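Long-range contact in DUF3201 domain-containing protein (PDB 1YB3), which is of unknown function, a DUF3201-family protein from the hyperthermophile Pyrococcus furiosus built on a mixed helix-and-sheet fold: residues K96-F110 / Y122-W134. Residues are numbered along the deposited sequence; the frame is centred on the assembly and turned at random. Where two conformers were deposited one is given.
Sequences KEFIEDVIRAFEKLF and YNFEHPISGDEVW
Tyr122 lies between Ile103 of helix 96-105, over its ring face, and Leu109 of strand 108-112, at its edge. From CB, which points to the other segment, CG stands anti to the backbone N (chi1 177°), which carries the ring on between the two. Ile103 CG1 sits over the centre of one face, 4.1 Å from the Tyr122 ring centroid, a CH-pi contact; CD1 and CE1 lie against the Ile103 methyls, while CD2 and CE2 border Leu109 O and the methyl Leu109 CD2. At the tip, OH touches Ile103 CG2 and donates to a water, 2.8 Å from Tyr122 OH, which in turn donates to Ile103 O and Phe106 O. One water thus ties the hydroxyl to two backbone carbonyls at the end of the helix.

Further along, Lys108 CA stands 3.6 Å from the centroid of the Phe124 ring, over one face, a CH-pi contact, with the aliphatic start of the lysine running alongside. The edge of Phe124 turns to the face of Phe110 in an offset edge-to-face pair, planes at 89°, and Phe124 N gives Leu109 O a weak hydrogen bond.

At the far end the axes of helix segments 96-105 and 130-134 approach to 8.8 Å. Gly130 brings its CA to 3.7 Å from Ile103 CD1. Ile99 CG2 meets Val133 CG1, and Ile99 CG1 meets Trp134 CE3. Lys96 CB stands over the indole's five-membered ring. An alanine in place of Trp134 takes the indole from Lys96 CB and Ile99 CG1, and would probably open a gap against the first turn of helix 96-105.

Phe110 and Asn123 are a non-hydrogen-bonded antiparallel pair of the beta hairpin 108-112 / 120-123, whose second strand is outermost in the seven-stranded antiparallel sheet; the flanking helices 96-105 and 130-138 pack on each other.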
ATOM      1  N   LYS A  96     -13.593  -1.771 -14.234  1.00 32.50           N
ATOM      2  CA  LYS A  96     -12.914  -0.644 -14.852  1.00 33.32           C
ATOM      3  C   LYS A  96     -13.149   0.645 -14.058  1.00 30.19           C
ATOM      4  O   LYS A  96     -12.213   1.424 -13.851  1.00 29.85           O
ATOM      5  CB  LYS A  96     -13.364  -0.486 -16.314  1.00 36.76           C
ATOM      6  CG  LYS A  96     -12.741   0.689 -17.065  1.00 38.69           C
ATOM      7  CD  LYS A  96     -13.339   0.779 -18.476  1.00 38.49           C
ATOM      8  CE  LYS A  96     -13.574   2.223 -18.896  1.00 43.59           C
ATOM      9  NZ  LYS A  96     -14.360   2.346 -20.172  1.00 45.63           N
ATOM     10  N   GLU A  97     -14.385   0.853 -13.597  1.00 31.07           N
ATOM     11  CA  GLU A  97     -14.723   2.087 -12.868  1.00 30.03           C
ATOM     12  C   GLU A  97     -13.988   2.215 -11.532  1.00 27.06           C
ATOM     13  O   GLU A  97     -13.537   3.304 -11.177  1.00 27.13           O
ATOM     14  CB  GLU A  97     -16.231   2.267 -12.665  0.65 32.52           C
ATOM     15  CG  GLU A  97     -16.597   3.738 -12.408  0.65 35.01           C
ATOM     16  CD  GLU A  97     -18.054   3.959 -12.061  0.65 36.24           C
ATOM     17  OE1 GLU A  97     -18.895   3.089 -12.378  0.65 39.41           O
ATOM     18  OE2 GLU A  97     -18.358   5.020 -11.473  0.65 38.50           O
ATOM     19  N   PHE A  98     -13.862   1.106 -10.798  1.00 24.20           N
ATOM     20  CA  PHE A  98     -13.079   1.143  -9.551  1.00 24.02           C
ATOM     21  C   PHE A  98     -11.632   1.558  -9.842  1.00 24.74           C
ATOM     22  O   PHE A  98     -11.090   2.439  -9.186  1.00 21.90           O
ATOM     23  CB  PHE A  98     -13.108  -0.191  -8.822  1.00 25.07           C
ATOM     24  CG  PHE A  98     -12.253  -0.211  -7.572  1.00 24.10           C
ATOM     25  CD1 PHE A  98     -12.650   0.486  -6.421  1.00 22.70           C
ATOM     26  CD2 PHE A  98     -11.040  -0.898  -7.558  1.00 26.62           C
ATOM     27  CE1 PHE A  98     -11.868   0.477  -5.267  1.00 23.28           C
ATOM     28  CE2 PHE A  98     -10.240  -0.919  -6.408  1.00 25.53           C
ATOM     29  CZ  PHE A  98     -10.654  -0.227  -5.254  1.00 24.51           C
ATOM     30  N   ILE A  99     -11.030   0.936 -10.851  1.00 23.33           N
ATOM     31  CA  ILE A  99      -9.669   1.271 -11.274  1.00 26.25           C
ATOM     32  C   ILE A  99      -9.524   2.767 -11.605  1.00 25.95           C
ATOM     33  O   ILE A  99      -8.593   3.427 -11.127  1.00 26.45           O
ATOM     34  CB  ILE A  99      -9.227   0.407 -12.497  1.00 25.80           C
ATOM     35  CG1 ILE A  99      -9.365  -1.098 -12.204  1.00 29.24           C
ATOM     36  CG2 ILE A  99      -7.839   0.813 -12.984  1.00 26.17           C
ATOM     37  CD1 ILE A  99      -8.703  -1.601 -10.943  1.00 28.53           C
ATOM     38  N   GLU A 100     -10.452   3.298 -12.415  1.00 27.60           N
ATOM     39  CA  GLU A 100     -10.455   4.733 -12.762  1.00 29.46           C
ATOM     40  C   GLU A 100     -10.550   5.638 -11.517  1.00 27.17           C
ATOM     41  O   GLU A 100      -9.821   6.638 -11.393  1.00 26.72           O
ATOM     42  CB  GLU A 100     -11.594   5.069 -13.744  1.00 31.49           C
ATOM     43  CG  GLU A 100     -11.431   4.429 -15.119  0.65 34.39           C
ATOM     44  CD  GLU A 100     -12.651   4.600 -16.009  0.65 35.42           C
ATOM     45  OE1 GLU A 100     -13.777   4.788 -15.487  0.65 37.67           O
ATOM     46  OE2 GLU A 100     -12.478   4.527 -17.244  0.65 39.33           O
ATOM     47  N   ASP A 101     -11.440   5.270 -10.597  1.00 21.70           N
ATOM     48  CA  ASP A 101     -11.664   6.028  -9.362  1.00 22.30           C
ATOM     49  C   ASP A 101     -10.453   6.014  -8.433  1.00 21.49           C
ATOM     50  O   ASP A 101     -10.080   7.053  -7.851  1.00 21.59           O
ATOM     51  CB  ASP A 101     -12.873   5.460  -8.609  1.00 24.02           C
ATOM     52  CG  ASP A 101     -14.201   5.809  -9.265  1.00 28.92           C
ATOM     53  OD1 ASP A 101     -14.203   6.481 -10.319  1.00 30.23           O
ATOM     54  OD2 ASP A 101     -15.249   5.404  -8.718  1.00 29.91           O
ATOM     55  N   VAL A 102      -9.836   4.848  -8.270  1.00 19.80           N
ATOM     56  CA  VAL A 102      -8.677   4.771  -7.379  1.00 18.16           C
ATOM     57  C   VAL A 102      -7.491   5.609  -7.922  1.00 18.18           C
ATOM     58  O   VAL A 102      -6.827   6.307  -7.175  1.00 19.56           O
ATOM     59  CB  VAL A 102      -8.320   3.298  -7.007  0.65 19.55           C
ATOM     60  CG1 VAL A 102      -7.696   2.548  -8.201  0.65 16.60           C
ATOM     61  CG2 VAL A 102      -7.433   3.260  -5.770  0.65 18.86           C
ATOM     62  N   ILE A 103      -7.279   5.571  -9.235  1.00 20.72           N
ATOM     63  CA  ILE A 103      -6.230   6.365  -9.859  1.00 21.50           C
ATOM     64  C   ILE A 103      -6.431   7.872  -9.610  1.00 21.75           C
ATOM     65  O   ILE A 103      -5.466   8.606  -9.364  1.00 22.65           O
ATOM     66  CB  ILE A 103      -6.102   6.035 -11.369  1.00 21.88           C
ATOM     67  CG1 ILE A 103      -5.532   4.621 -11.520  1.00 23.29           C
ATOM     68  CG2 ILE A 103      -5.243   7.094 -12.105  1.00 23.80           C
ATOM     69  CD1 ILE A 103      -5.555   4.087 -12.959  1.00 24.64           C
ATOM     70  N   ARG A 104      -7.684   8.321  -9.647  1.00 21.26           N
ATOM     71  CA  ARG A 104      -7.986   9.740  -9.415  1.00 23.35           C
ATOM     72  C   ARG A 104      -7.948  10.133  -7.942  1.00 23.03           C
ATOM     73  O   ARG A 104      -7.813  11.315  -7.629  1.00 20.60           O
ATOM     74  CB  ARG A 104      -9.348  10.127 -10.033  1.00 24.26           C
ATOM     75  CG  ARG A 104      -9.384  10.009 -11.580  1.00 26.63           C
ATOM     76  CD  ARG A 104     -10.805  10.179 -12.122  1.00 30.58           C
ATOM     77  N   ALA A 105      -8.033   9.137  -7.052  1.00 21.25           N
ATOM     78  CA  ALA A 105      -8.219   9.370  -5.612  1.00 19.27           C
ATOM     79  C   ALA A 105      -6.930   9.513  -4.796  1.00 18.92           C
ATOM     80  O   ALA A 105      -6.952  10.081  -3.691  1.00 18.30           O
ATOM     81  CB  ALA A 105      -9.108   8.267  -5.011  1.00 20.78           C
ATOM     82  N   PHE A 106      -5.827   8.952  -5.300  1.00 18.10           N
ATOM     83  CA  PHE A 106      -4.567   8.891  -4.534  1.00 18.37           C
ATOM     84  C   PHE A 106      -3.372   9.340  -5.346  1.00 17.36           C
ATOM     85  O   PHE A 106      -3.326   9.120  -6.562  1.00 18.68           O
ATOM     86  CB  PHE A 106      -4.363   7.469  -3.970  1.00 18.64           C
ATOM     87  CG  PHE A 106      -5.502   7.032  -3.102  1.00 15.93           C
ATOM     88  CD1 PHE A 106      -5.603   7.499  -1.787  1.00 18.72           C
ATOM     89  CD2 PHE A 106      -6.533   6.230  -3.620  1.00 17.41           C
ATOM     90  CE1 PHE A 106      -6.697   7.144  -0.976  1.00 16.68           C
ATOM     91  CE2 PHE A 106      -7.625   5.869  -2.817  1.00 19.12           C
ATOM     92  CZ  PHE A 106      -7.713   6.336  -1.492  1.00 17.57           C
ATOM     93  N   GLU A 107      -2.423   9.978  -4.668  1.00 17.70           N
ATOM     94  CA  GLU A 107      -1.241  10.534  -5.325  1.00 19.97           C
ATOM     95  C   GLU A 107      -0.167   9.476  -5.644  1.00 19.70           C
ATOM     96  O   GLU A 107       0.034   9.154  -6.811  1.00 20.63           O
ATOM     97  CB  GLU A 107      -0.652  11.691  -4.506  1.00 22.00           C
ATOM     98  CG  GLU A 107       0.584  12.309  -5.131  1.00 26.94           C
ATOM     99  CD  GLU A 107       1.147  13.449  -4.314  1.00 34.14           C
ATOM    100  OE1 GLU A 107       0.394  14.419  -4.059  1.00 44.82           O
ATOM    101  OE2 GLU A 107       2.347  13.392  -3.931  1.00 41.54           O
ATOM    102  N   LYS A 108       0.486   8.921  -4.610  1.00 19.16           N
ATOM    103  CA  LYS A 108       1.606   7.976  -4.802  1.00 19.81           C
ATOM    104  C   LYS A 108       1.078   6.555  -4.808  1.00 19.74           C
ATOM    105  O   LYS A 108       1.301   5.793  -3.853  1.00 19.93           O
ATOM    106  CB  LYS A 108       2.680   8.172  -3.712  1.00 20.01           C
ATOM    107  CG  LYS A 108       3.275   9.584  -3.696  1.00 22.22           C
ATOM    108  CD  LYS A 108       4.413   9.702  -2.697  1.00 26.31           C
ATOM    109  CE  LYS A 108       4.754  11.165  -2.450  1.00 30.19           C
ATOM    110  NZ  LYS A 108       5.823  11.310  -1.419  1.00 34.81           N
ATOM    111  N   LEU A 109       0.362   6.230  -5.881  1.00 19.21           N
ATOM    112  CA  LEU A 109      -0.322   4.954  -6.052  1.00 19.07           C
ATOM    113  C   LEU A 109       0.429   4.006  -6.966  1.00 21.88           C
ATOM    114  O   LEU A 109       0.938   4.403  -8.020  1.00 20.25           O
ATOM    115  CB  LEU A 109      -1.715   5.209  -6.654  1.00 20.60           C
ATOM    116  CG  LEU A 109      -2.571   4.013  -7.059  1.00 19.12           C
ATOM    117  CD1 LEU A 109      -3.066   3.285  -5.816  1.00 19.56           C
ATOM    118  CD2 LEU A 109      -3.742   4.499  -7.906  1.00 20.60           C
ATOM    119  N   PHE A 110       0.451   2.746  -6.561  1.00 19.41           N
ATOM    120  CA  PHE A 110       0.929   1.638  -7.391  1.00 18.33           C
ATOM    121  C   PHE A 110      -0.162   0.574  -7.443  1.00 18.36           C
ATOM    122  O   PHE A 110      -0.806   0.276  -6.434  1.00 19.94           O
ATOM    123  CB  PHE A 110       2.199   1.002  -6.788  1.00 20.38           C
ATOM    124  CG  PHE A 110       3.375   1.948  -6.664  1.00 20.32           C
ATOM    125  CD1 PHE A 110       4.380   1.950  -7.626  1.00 22.69           C
ATOM    126  CD2 PHE A 110       3.480   2.826  -5.587  1.00 22.95           C
ATOM    127  CE1 PHE A 110       5.492   2.828  -7.505  1.00 23.37           C
ATOM    128  CE2 PHE A 110       4.564   3.697  -5.451  1.00 26.08           C
ATOM    129  CZ  PHE A 110       5.578   3.701  -6.426  1.00 23.41           C
ATOM    130  N   TYR A 122       0.038  -0.179 -12.808  1.00 24.59           N
ATOM    131  CA  TYR A 122       0.058   1.277 -12.750  1.00 23.94           C
ATOM    132  C   TYR A 122       1.170   1.696 -11.801  1.00 24.14           C
ATOM    133  O   TYR A 122       1.323   1.120 -10.713  1.00 21.94           O
ATOM    134  CB  TYR A 122      -1.296   1.814 -12.254  1.00 24.70           C
ATOM    135  CG  TYR A 122      -1.368   3.320 -12.076  1.00 26.16           C
ATOM    136  CD1 TYR A 122      -1.746   4.159 -13.138  1.00 25.68           C
ATOM    137  CD2 TYR A 122      -1.087   3.905 -10.835  1.00 26.46           C
ATOM    138  CE1 TYR A 122      -1.816   5.549 -12.961  1.00 26.31           C
ATOM    139  CE2 TYR A 122      -1.148   5.275 -10.650  1.00 26.42           C
ATOM    140  CZ  TYR A 122      -1.523   6.099 -11.707  1.00 26.29           C
ATOM    141  OH  TYR A 122      -1.593   7.461 -11.498  1.00 25.57           O
ATOM    142  N   ASN A 123       1.953   2.677 -12.236  1.00 24.64           N
ATOM    143  CA  ASN A 123       2.979   3.325 -11.427  1.00 24.86           C
ATOM    144  C   ASN A 123       2.770   4.820 -11.592  1.00 26.30           C
ATOM    145  O   ASN A 123       2.846   5.330 -12.713  1.00 26.85           O
ATOM    146  CB  ASN A 123       4.380   2.916 -11.924  1.00 26.78           C
ATOM    147  CG  ASN A 123       5.498   3.407 -11.019  1.00 26.03           C
ATOM    148  OD1 ASN A 123       5.458   4.515 -10.522  1.00 26.77           O
ATOM    149  ND2 ASN A 123       6.524   2.574 -10.827  1.00 26.94           N
ATOM    150  N   PHE A 124       2.496   5.521 -10.490  1.00 25.35           N
ATOM    151  CA  PHE A 124       2.143   6.954 -10.551  1.00 25.80           C
ATOM    152  C   PHE A 124       3.276   7.830 -11.094  1.00 28.73           C
ATOM    153  O   PHE A 124       3.038   8.964 -11.523  1.00 29.20           O
ATOM    154  CB  PHE A 124       1.745   7.462  -9.162  1.00 26.17           C
ATOM    155  CG  PHE A 124       2.915   7.821  -8.287  1.00 26.44           C
ATOM    156  CD1 PHE A 124       3.338   9.151  -8.174  1.00 27.80           C
ATOM    157  CD2 PHE A 124       3.587   6.832  -7.553  1.00 25.90           C
ATOM    158  CE1 PHE A 124       4.426   9.496  -7.343  1.00 28.78           C
ATOM    159  CE2 PHE A 124       4.665   7.158  -6.716  1.00 27.05           C
ATOM    160  CZ  PHE A 124       5.089   8.501  -6.615  1.00 26.90           C
ATOM    161  N   GLU A 125       4.506   7.324 -11.025  1.00 31.22           N
ATOM    162  CA  GLU A 125       5.665   8.067 -11.527  1.00 33.17           C
ATOM    163  C   GLU A 125       5.714   8.097 -13.051  1.00 36.11           C
ATOM    164  O   GLU A 125       6.303   9.011 -13.641  1.00 36.31           O
ATOM    165  CB  GLU A 125       6.962   7.502 -10.960  1.00 34.19           C
ATOM    166  CG  GLU A 125       7.068   7.664  -9.463  1.00 38.87           C
ATOM    167  CD  GLU A 125       8.430   8.130  -9.027  1.00 43.23           C
ATOM    168  OE1 GLU A 125       9.426   7.786  -9.706  1.00 44.78           O
ATOM    169  OE2 GLU A 125       8.503   8.850  -8.006  1.00 44.72           O
ATOM    170  N   HIS A 126       5.112   7.091 -13.673  1.00 34.92           N
ATOM    171  CA  HIS A 126       4.888   7.097 -15.115  1.00 36.91           C
ATOM    172  C   HIS A 126       3.459   6.650 -15.428  1.00 34.40           C
ATOM    173  O   HIS A 126       3.239   5.535 -15.896  1.00 33.33           O
ATOM    174  CB  HIS A 126       5.961   6.293 -15.883  1.00 38.82           C
ATOM    175  CG  HIS A 126       6.232   4.920 -15.341  1.00 41.34           C
ATOM    176  ND1 HIS A 126       7.266   4.656 -14.469  1.00 42.85           N
ATOM    177  CD2 HIS A 126       5.637   3.727 -15.591  1.00 41.15           C
ATOM    178  CE1 HIS A 126       7.284   3.363 -14.188  1.00 41.94           C
ATOM    179  NE2 HIS A 126       6.304   2.778 -14.854  1.00 41.39           N
ATOM    180  N   PRO A 127       2.479   7.533 -15.158  1.00 35.70           N
ATOM    181  CA  PRO A 127       1.071   7.138 -15.173  1.00 37.19           C
ATOM    182  C   PRO A 127       0.534   6.810 -16.562  1.00 38.81           C
ATOM    183  O   PRO A 127       0.954   7.402 -17.562  1.00 39.82           O
ATOM    184  CB  PRO A 127       0.354   8.362 -14.602  1.00 37.59           C
ATOM    185  CG  PRO A 127       1.245   9.496 -14.899  1.00 37.24           C
ATOM    186  CD  PRO A 127       2.645   8.962 -14.833  1.00 35.71           C
ATOM    187  N   ILE A 128      -0.365   5.839 -16.612  1.00 40.06           N
ATOM    188  CA  ILE A 128      -1.119   5.539 -17.820  1.00 39.75           C
ATOM    189  C   ILE A 128      -2.604   5.672 -17.493  1.00 41.18           C
ATOM    190  O   ILE A 128      -2.972   5.851 -16.325  1.00 40.67           O
ATOM    191  CB  ILE A 128      -0.771   4.139 -18.397  1.00 39.90           C
ATOM    192  CG1 ILE A 128      -1.025   3.034 -17.366  1.00 39.58           C
ATOM    193  CG2 ILE A 128       0.685   4.106 -18.896  1.00 39.73           C
ATOM    194  CD1 ILE A 128      -0.890   1.619 -17.906  1.00 38.63           C
ATOM    195  N   SER A 129      -3.451   5.608 -18.517  1.00 40.28           N
ATOM    196  CA  SER A 129      -4.891   5.772 -18.330  1.00 40.55           C
ATOM    197  C   SER A 129      -5.477   4.587 -17.578  1.00 39.31           C
ATOM    198  O   SER A 129      -4.931   3.484 -17.627  1.00 38.36           O
ATOM    199  CB  SER A 129      -5.595   5.927 -19.682  1.00 42.51           C
ATOM    200  OG  SER A 129      -5.518   4.726 -20.434  1.00 44.62           O
ATOM    201  N   GLY A 130      -6.594   4.823 -16.893  1.00 40.55           N
ATOM    202  CA  GLY A 130      -7.326   3.760 -16.193  1.00 39.93           C
ATOM    203  C   GLY A 130      -7.841   2.647 -17.099  1.00 39.38           C
ATOM    204  O   GLY A 130      -7.932   1.488 -16.674  1.00 38.64           O
ATOM    205  N   ASP A 131      -8.199   3.000 -18.338  1.00 40.81           N
ATOM    206  CA  ASP A 131      -8.636   2.015 -19.335  1.00 41.07           C
ATOM    207  C   ASP A 131      -7.505   1.051 -19.676  1.00 39.65           C
ATOM    208  O   ASP A 131      -7.719  -0.160 -19.764  1.00 39.31           O
ATOM    209  CB  ASP A 131      -9.163   2.704 -20.606  0.65 43.38           C
ATOM    210  CG  ASP A 131      -9.782   1.718 -21.600  0.65 44.49           C
ATOM    211  OD1 ASP A 131     -10.757   1.021 -21.232  0.65 45.19           O
ATOM    212  OD2 ASP A 131      -9.293   1.648 -22.751  0.65 44.07           O
ATOM    213  N   GLU A 132      -6.303   1.599 -19.864  1.00 37.54           N
ATOM    214  CA  GLU A 132      -5.127   0.796 -20.181  1.00 38.84           C
ATOM    215  C   GLU A 132      -4.744  -0.096 -19.002  1.00 35.36           C
ATOM    216  O   GLU A 132      -4.401  -1.258 -19.186  1.00 34.84           O
ATOM    217  CB  GLU A 132      -3.952   1.684 -20.587  1.00 39.75           C
ATOM    218  CG  GLU A 132      -2.790   0.918 -21.227  1.00 43.30           C
ATOM    219  CD  GLU A 132      -1.614   1.810 -21.604  1.00 44.40           C
ATOM    220  OE1 GLU A 132      -1.841   2.974 -22.012  1.00 47.37           O
ATOM    221  OE2 GLU A 132      -0.456   1.343 -21.502  1.00 46.76           O
ATOM    222  N   VAL A 133      -4.821   0.454 -17.792  1.00 33.42           N
ATOM    223  CA  VAL A 133      -4.596  -0.337 -16.581  1.00 29.66           C
ATOM    224  C   VAL A 133      -5.552  -1.531 -16.508  1.00 28.48           C
ATOM    225  O   VAL A 133      -5.124  -2.648 -16.251  1.00 27.97           O
ATOM    226  CB  VAL A 133      -4.708   0.531 -15.302  1.00 28.72           C
ATOM    227  CG1 VAL A 133      -4.506  -0.323 -14.061  1.00 26.39           C
ATOM    228  CG2 VAL A 133      -3.684   1.666 -15.326  1.00 29.63           C
ATOM    229  N   TRP A 134      -6.847  -1.295 -16.737  1.00 30.22           N
ATOM    230  CA  TRP A 134      -7.839  -2.367 -16.718  1.00 33.01           C
ATOM    231  C   TRP A 134      -7.572  -3.437 -17.798  1.00 32.81           C
ATOM    232  O   TRP A 134      -7.670  -4.637 -17.529  1.00 32.48           O
ATOM    233  CB  TRP A 134      -9.269  -1.801 -16.841  1.00 34.78           C
ATOM    234  CG  TRP A 134     -10.342  -2.855 -16.740  1.00 35.77           C
ATOM    235  CD1 TRP A 134     -11.247  -3.195 -17.704  1.00 35.84           C
ATOM    236  CD2 TRP A 134     -10.607  -3.717 -15.619  1.00 36.70           C
ATOM    237  NE1 TRP A 134     -12.062  -4.211 -17.256  1.00 36.71           N
ATOM    238  CE2 TRP A 134     -11.694  -4.548 -15.980  1.00 36.95           C
ATOM    239  CE3 TRP A 134     -10.029  -3.871 -14.348  1.00 35.75           C
ATOM    240  CZ2 TRP A 134     -12.217  -5.516 -15.115  1.00 37.26           C
ATOM    241  CZ3 TRP A 134     -10.549  -4.831 -13.490  1.00 36.43           C
ATOM    242  CH2 TRP A 134     -11.633  -5.640 -13.876  1.00 36.49           C
TER
HETATM  243  O   HOH W   1      -2.687   8.298  -9.009  1.00 23.51           O